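Local atomic coordinates of sulfoquinovosidase (Escherichia coli, PDB entry 5AEG), a protein that catalyses the hydrolysis of sulfoquinovosyl diacylglycerides, and of simpler sulfoquinovosides, to release sulfoquinovose for use as a carbon and sulfur source. Residues C132-S137 against T180-P185; L148-Q153 against I424-W429. All coordinates share one frame; numbering follows the deposited sequence.

Contact 1 of 2, residues C132-S137 against T180-P185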
loop_
_atom_site.group_PDB
_atom_site.type_symbol
_atom_site.label_atom_id
_atom_site.label_comp_id
_atom_site.label_asym_id
_atom_site.label_seq_id
_atom_site.Cartn_x
_atom_site.Cartn_y
_atom_site.Cartn_z
ATOM N N CYS A 132 -1.993 -9.885 1.751
ATOM C CA CYS A 132 -1.663 -9.824 0.338
ATOM C C CYS A 132 -1.368 -8.421 -0.130
ATOM O O CYS A 132 -1.571 -8.104 -1.323
ATOM C CB CYS A 132 -2.629 -10.543 -0.586
ATOM S SG CYS A 132 -2.599 -12.368 -0.567
ATOM N N GLY A 133 -0.785 -7.621 0.747
ATOM C CA GLY A 133 -0.413 -6.231 0.461
ATOM C C GLY A 133 -1.571 -5.305 0.712
ATOM O O GLY A 133 -2.246 -5.406 1.758
ATOM N N GLU A 134 -1.810 -4.386 -0.230
ATOM C CA GLU A 134 -2.858 -3.361 -0.090
ATOM C C GLU A 134 -3.998 -3.758 -1.012
ATOM O O GLU A 134 -3.909 -3.648 -2.242
ATOM C CB GLU A 134 -2.292 -1.972 -0.418
ATOM C CG GLU A 134 -3.260 -0.786 -0.078
ATOM C CD GLU A 134 -2.620 0.528 -0.358
ATOM O OE1 GLU A 134 -1.557 0.488 -1.068
ATOM O OE2 GLU A 134 -3.036 1.551 0.224
ATOM N N GLN A 135 -5.093 -4.186 -0.391
ATOM C CA GLN A 135 -6.289 -4.647 -0.989
ATOM C C GLN A 135 -7.438 -3.666 -0.738
ATOM O O GLN A 135 -7.650 -3.221 0.371
ATOM C CB GLN A 135 -6.620 -6.031 -0.474
ATOM C CG GLN A 135 -5.566 -7.082 -0.910
ATOM C CD GLN A 135 -5.519 -7.276 -2.431
ATOM O OE1 GLN A 135 -6.517 -7.040 -3.164
ATOM N NE2 GLN A 135 -4.411 -7.797 -2.908
ATOM N N PHE A 136 -8.091 -3.267 -1.818
ATOM C CA PHE A 136 -9.065 -2.182 -1.713
ATOM C C PHE A 136 -10.532 -2.592 -1.761
ATOM O O PHE A 136 -11.390 -1.775 -1.422
ATOM C CB PHE A 136 -8.768 -1.180 -2.866
ATOM C CG PHE A 136 -7.533 -0.366 -2.705
ATOM C CD1 PHE A 136 -6.312 -0.849 -3.188
ATOM C CD2 PHE A 136 -7.579 0.933 -2.196
ATOM C CE1 PHE A 136 -5.162 -0.128 -3.079
ATOM C CE2 PHE A 136 -6.451 1.675 -2.124
ATOM C CZ PHE A 136 -5.231 1.133 -2.552
ATOM N N SER A 137 -10.872 -3.795 -2.258
ATOM C CA SER A 137 -12.238 -4.289 -2.277
ATOM C C SER A 137 -12.572 -5.348 -1.222
ATOM O O SER A 137 -13.749 -5.553 -0.875
ATOM C CB SER A 137 -12.572 -4.913 -3.657
ATOM O OG SER A 137 -12.513 -3.938 -4.700
ATOM N N THR A 180 -4.124 -3.537 -7.755
ATOM C CA THR A 180 -3.406 -2.717 -6.811
ATOM C C THR A 180 -1.981 -2.477 -7.221
ATOM O O THR A 180 -1.335 -3.321 -7.877
ATOM C CB THR A 180 -3.419 -3.438 -5.397
ATOM O OG1 THR A 180 -2.628 -2.731 -4.447
ATOM C CG2 THR A 180 -2.963 -4.876 -5.461
ATOM N N PHE A 181 -1.492 -1.375 -6.715
ATOM C CA PHE A 181 -0.141 -1.002 -6.853
ATOM C C PHE A 181 0.778 -1.599 -5.773
ATOM O O PHE A 181 1.955 -1.352 -5.860
ATOM C CB PHE A 181 0.077 0.511 -6.972
ATOM C CG PHE A 181 -0.907 1.347 -6.240
ATOM C CD1 PHE A 181 -1.044 1.214 -4.887
ATOM C CD2 PHE A 181 -1.733 2.217 -6.939
ATOM C CE1 PHE A 181 -2.051 1.911 -4.206
ATOM C CE2 PHE A 181 -2.740 2.993 -6.251
ATOM C CZ PHE A 181 -2.921 2.749 -4.917
ATOM N N PHE A 182 0.240 -2.351 -4.795
ATOM C CA PHE A 182 1.061 -2.923 -3.701
ATOM C C PHE A 182 0.438 -4.299 -3.416
ATOM O O PHE A 182 -0.048 -4.523 -2.321
ATOM C CB PHE A 182 1.074 -1.991 -2.493
ATOM C CG PHE A 182 2.092 -2.313 -1.411
ATOM C CD1 PHE A 182 2.752 -3.573 -1.292
ATOM C CD2 PHE A 182 2.291 -1.383 -0.427
ATOM C CE1 PHE A 182 3.623 -3.782 -0.270
ATOM C CE2 PHE A 182 3.230 -1.576 0.593
ATOM C CZ PHE A 182 3.844 -2.803 0.675
ATOM N N PRO A 183 0.443 -5.218 -4.400
ATOM C CA PRO A 183 0.127 -6.593 -4.061
ATOM C C PRO A 183 1.382 -7.178 -3.392
ATOM O O PRO A 183 2.485 -6.686 -3.615
ATOM C CB PRO A 183 -0.092 -7.278 -5.426
ATOM C CG PRO A 183 0.866 -6.515 -6.331
ATOM C CD PRO A 183 1.030 -5.130 -5.747
ATOM N N GLN A 184 1.231 -8.165 -2.533
ATOM C CA GLN A 184 2.405 -8.772 -1.919
ATOM C C GLN A 184 2.067 -10.262 -1.664
ATOM O O GLN A 184 0.976 -10.558 -1.224
ATOM C CB GLN A 184 2.822 -8.095 -0.614
ATOM C CG GLN A 184 4.226 -8.588 -0.168
ATOM C CD GLN A 184 4.799 -7.835 0.971
ATOM O OE1 GLN A 184 4.941 -6.624 0.890
ATOM N NE2 GLN A 184 5.166 -8.530 2.021
ATOM N N PRO A 185 3.063 -11.196 -1.877
ATOM C CA PRO A 185 2.804 -12.643 -1.729
ATOM C C PRO A 185 3.006 -13.091 -0.294
ATOM O O PRO A 185 3.877 -13.913 -0.001
ATOM C CB PRO A 185 3.812 -13.271 -2.716
ATOM C CG PRO A 185 4.931 -12.335 -2.673
ATOM C CD PRO A 185 4.291 -10.948 -2.630
#

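Contact 2 of 2, residues L148-Q153 against I424-W429. With CA (calcium ion), chain D.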
loop_
_atom_site.group_PDB
_atom_site.type_symbol
_atom_site.label_atom_id
_atom_site.label_comp_id
_atom_site.label_asym_id
_atom_site.label_seq_id
_atom_site.Cartn_x
_atom_site.Cartn_y
_atom_site.Cartn_z
ATOM N N LEU A 148 -1.500 -11.422 -8.131
ATOM C CA LEU A 148 -0.531 -10.564 -7.487
ATOM C C LEU A 148 0.468 -10.009 -8.518
ATOM O O LEU A 148 1.586 -10.577 -8.764
ATOM C CB LEU A 148 0.235 -11.350 -6.420
ATOM C CG LEU A 148 -0.708 -11.894 -5.309
ATOM C CD1 LEU A 148 0.083 -12.815 -4.374
ATOM C CD2 LEU A 148 -1.467 -10.811 -4.503
ATOM N N TRP A 149 0.112 -8.847 -9.065
ATOM C CA TRP A 149 0.876 -8.226 -10.105
ATOM C C TRP A 149 0.710 -6.722 -9.974
ATOM O O TRP A 149 -0.421 -6.244 -10.072
ATOM C CB TRP A 149 0.353 -8.746 -11.396
ATOM C CG TRP A 149 1.092 -8.192 -12.585
ATOM C CD1 TRP A 149 0.707 -7.136 -13.394
ATOM C CD2 TRP A 149 2.367 -8.614 -13.073
ATOM N NE1 TRP A 149 1.663 -6.907 -14.362
ATOM C CE2 TRP A 149 2.687 -7.787 -14.199
ATOM C CE3 TRP A 149 3.250 -9.644 -12.719
ATOM C CZ2 TRP A 149 3.849 -7.982 -14.951
ATOM C CZ3 TRP A 149 4.425 -9.835 -13.485
ATOM C CH2 TRP A 149 4.699 -9.003 -14.570
ATOM N N THR A 150 1.783 -6.011 -9.676
ATOM C CA THR A 150 1.692 -4.550 -9.431
ATOM C C THR A 150 1.282 -3.852 -10.701
ATOM O O THR A 150 1.720 -4.231 -11.815
ATOM C CB THR A 150 2.934 -3.907 -8.756
ATOM O OG1 THR A 150 2.541 -2.606 -8.359
ATOM C CG2 THR A 150 4.164 -3.867 -9.647
ATOM N N SER A 151 0.341 -2.928 -10.584
ATOM C CA SER A 151 -0.236 -2.236 -11.724
ATOM C C SER A 151 -0.934 -0.967 -11.282
ATOM O O SER A 151 -0.991 -0.656 -10.072
ATOM C CB SER A 151 -1.252 -3.088 -12.482
ATOM O OG SER A 151 -2.569 -3.240 -11.879
ATOM N N GLU A 152 -1.427 -0.212 -12.260
ATOM C CA GLU A 152 -2.411 0.828 -11.879
ATOM C C GLU A 152 -3.533 0.151 -11.139
ATOM O O GLU A 152 -3.932 -1.013 -11.354
ATOM C CB GLU A 152 -2.955 1.610 -13.038
ATOM C CG GLU A 152 -1.884 2.303 -13.891
ATOM C CD GLU A 152 -0.904 3.044 -13.047
ATOM O OE1 GLU A 152 -1.403 3.830 -12.172
ATOM O OE2 GLU A 152 0.350 2.813 -13.198
ATOM N N GLN A 153 -4.122 0.908 -10.221
ATOM C CA GLN A 153 -5.080 0.353 -9.300
ATOM C C GLN A 153 -6.550 0.268 -9.854
ATOM O O GLN A 153 -7.393 -0.442 -9.319
ATOM C CB GLN A 153 -4.999 1.293 -8.074
ATOM C CG GLN A 153 -5.750 0.794 -6.829
ATOM C CD GLN A 153 -6.918 1.658 -6.520
ATOM O OE1 GLN A 153 -7.342 2.473 -7.335
ATOM N NE2 GLN A 153 -7.446 1.507 -5.329
ATOM N N ILE A 424 10.221 -10.708 -13.955
ATOM C CA ILE A 424 10.552 -10.892 -12.580
ATOM C C ILE A 424 10.835 -9.575 -11.848
ATOM O O ILE A 424 10.500 -9.402 -10.649
ATOM C CB ILE A 424 11.796 -11.854 -12.438
ATOM C CG1 ILE A 424 11.504 -13.259 -13.074
ATOM C CG2 ILE A 424 12.299 -11.956 -10.992
ATOM C CD1 ILE A 424 10.474 -14.104 -12.416
ATOM N N MET A 425 11.496 -8.640 -12.492
ATOM C CA MET A 425 11.794 -7.361 -11.806
ATOM C C MET A 425 10.574 -6.432 -11.596
ATOM O O MET A 425 10.610 -5.586 -10.710
ATOM C CB MET A 425 12.880 -6.593 -12.579
ATOM C CG MET A 425 14.311 -7.218 -12.494
ATOM S SD MET A 425 14.874 -7.643 -10.843
ATOM C CE MET A 425 14.759 -6.085 -10.055
ATOM N N HIS A 426 9.563 -6.605 -12.419
ATOM C CA HIS A 426 8.388 -5.707 -12.426
ATOM C C HIS A 426 7.784 -5.589 -11.020
ATOM O O HIS A 426 7.701 -4.492 -10.466
ATOM C CB HIS A 426 7.364 -6.234 -13.385
ATOM C CG HIS A 426 6.064 -5.507 -13.312
ATOM N ND1 HIS A 426 5.866 -4.265 -13.877
ATOM C CD2 HIS A 426 4.914 -5.822 -12.668
ATOM C CE1 HIS A 426 4.624 -3.871 -13.613
ATOM N NE2 HIS A 426 4.048 -4.784 -12.853
ATOM N N ASN A 427 7.534 -6.730 -10.391
ATOM C CA ASN A 427 6.921 -6.750 -9.034
ATOM C C ASN A 427 7.889 -6.315 -7.962
ATOM O O ASN A 427 7.480 -5.802 -6.917
ATOM C CB ASN A 427 6.377 -8.133 -8.685
ATOM C CG ASN A 427 5.020 -8.391 -9.256
ATOM O OD1 ASN A 427 4.327 -7.498 -9.705
ATOM N ND2 ASN A 427 4.609 -9.640 -9.226
ATOM N N ALA A 428 9.205 -6.438 -8.195
ATOM C CA ALA A 428 10.213 -5.961 -7.211
ATOM C C ALA A 428 10.543 -4.470 -7.307
ATOM O O ALA A 428 11.252 -3.909 -6.445
ATOM C CB ALA A 428 11.520 -6.794 -7.380
ATOM N N TRP A 429 10.063 -3.827 -8.370
ATOM C CA TRP A 429 10.455 -2.427 -8.620
ATOM C C TRP A 429 10.051 -1.464 -7.452
ATOM O O TRP A 429 10.815 -0.602 -7.037
ATOM C CB TRP A 429 9.855 -1.873 -9.908
ATOM C CG TRP A 429 10.752 -0.921 -10.612
ATOM C CD1 TRP A 429 10.610 0.397 -10.744
ATOM C CD2 TRP A 429 12.026 -1.263 -11.231
ATOM N NE1 TRP A 429 11.678 0.938 -11.495
ATOM C CE2 TRP A 429 12.567 -0.065 -11.771
ATOM C CE3 TRP A 429 12.681 -2.465 -11.449
ATOM C CZ2 TRP A 429 13.791 -0.042 -12.509
ATOM C CZ3 TRP A 429 13.965 -2.458 -12.149
ATOM C CH2 TRP A 429 14.468 -1.248 -12.696
HETATM CA CA CA D . -8.571 4.208 -8.329
HETATM O O HOH W 1 -9.480 6.221 -9.234
#

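Contact 1 of 2, residues C132-S137 against T180-P185
Gly133 and Pro183 face each other as an antiparallel, non-hydrogen-bonded pair with their CA atoms 4.6 Å apart, flanked by a short, nearly straight bond from Glu134 N to Phe182 O (2.7 Å) and a weak one from Gln184 N to Cys132 O (3.1 Å). Gly133 has a positive phi of 86°, and a CB built on it would lie 2.1 Å from Phe182 O, so the pairing leaves no place for a side chain there. Cys132 O also takes a hydrogen bond from Gln135 NE2: the glutamine chain, bent at chi2, turns its amide back to this oxygen, and the donor stands above the carbonyl plane. Thr180 ties the two segments together with one hydroxyl: its OG1 gives a hydrogen bond to Glu134 O (2.7 Å), lying in the plane of that carbonyl, and accepts one from Phe182 N, which makes an ST turn. The same OG1 also sits in plane at the edge of the Phe136 ring. Glu134 reaches across with CG anti to the backbone N (chi1 -171°) and the rest of the chain extended, which brings OE1 in plane to the edge of the Phe181 ring, 3.5 Å from Phe181 CE1; OE2 is engaged by His501. Phe136 CZ meets Phe181 CE1 at 3.7 Å, the two ring planes being 89° apart. Phe181 comes within about 4 Å, between nearest side-chain atoms, of Asp472, the inferred proton donor, so this contact borders the catalytic centre. Around it, Ala489 and Leu493 of helix 486-495 pack on Glu134, Phe136 and Phe182, whereas Leu148 of strand 145-148 and Phe205 of strand 203-206 lie against Cys132 and Pro185.

Contact 2 of 2, residues L148-Q153 against I424-W429
Trp149 carries the His426 ring on one face of its indole as an offset stack, with the centroids of the six-membered ring and the imidazole 4.3 Å apart and the planes 19° from parallel. Contact is closest at His426 CD2, which lies 3.3 Å from Trp149 CZ2; Asn427 OD1 sits over the rim of the same indole face, and Phe55 meets the Trp149 ring edge-to-face. At the imidazole edge, almost in the ring plane, His426 NE2 donates to Thr150 O at 2.6 Å, while ND1 is hydrogen-bonded to Leu410 O, so contacts at both nitrogens fix the ring's rotation. A valine in place of Trp149 would probably leave this imidazole face without its stacking partner and open a gap beside Asn427. The arrangement joins two domains of the family 31 glycoside hydrolase fold: the loop after strand 145-148, in the galactose mutarotase-like N-terminal domain, docks on helix 422-444 of the TIM barrel. Asn427 grips that loop's backbone with both ends of its amide. OD1 accepts a nearly straight bond from Thr150 N (2.9 Å, 172° at the hydrogen), and ND2 gives a more bent one to Leu148 O (3.2 Å). Thr150 CG2 packs 3.3 Å from His426 NE2, and the loop runs on to Gln153, which binds a calcium ion together with Gly154, Asp472 and Asp481.

In the fold
The four segments come along the chain in the order 132-137, 148-153, 180-185, 424-429, so the two contacts interleave, and their centres lie about 10 Å apart. They meet directly: segment 148-153 runs beside 180-185, with Ser151 N 3.2 Å from Thr180 O in a probable hydrogen bond, and the Phe136 and Phe181 side chains pack on Gln153. Contact 1 is formed within the N-terminal galactose mutarotase-like region, whereas contact 2 fastens the same region to helix 422-444 of the TIM barrel. Both lie close to the catalytic residues: Phe181 of contact 1 comes near Asp472 and Glu408, and Thr150 of contact 2 near Glu408. Asp472, the inferred proton donor, also binds the calcium ion through its backbone O.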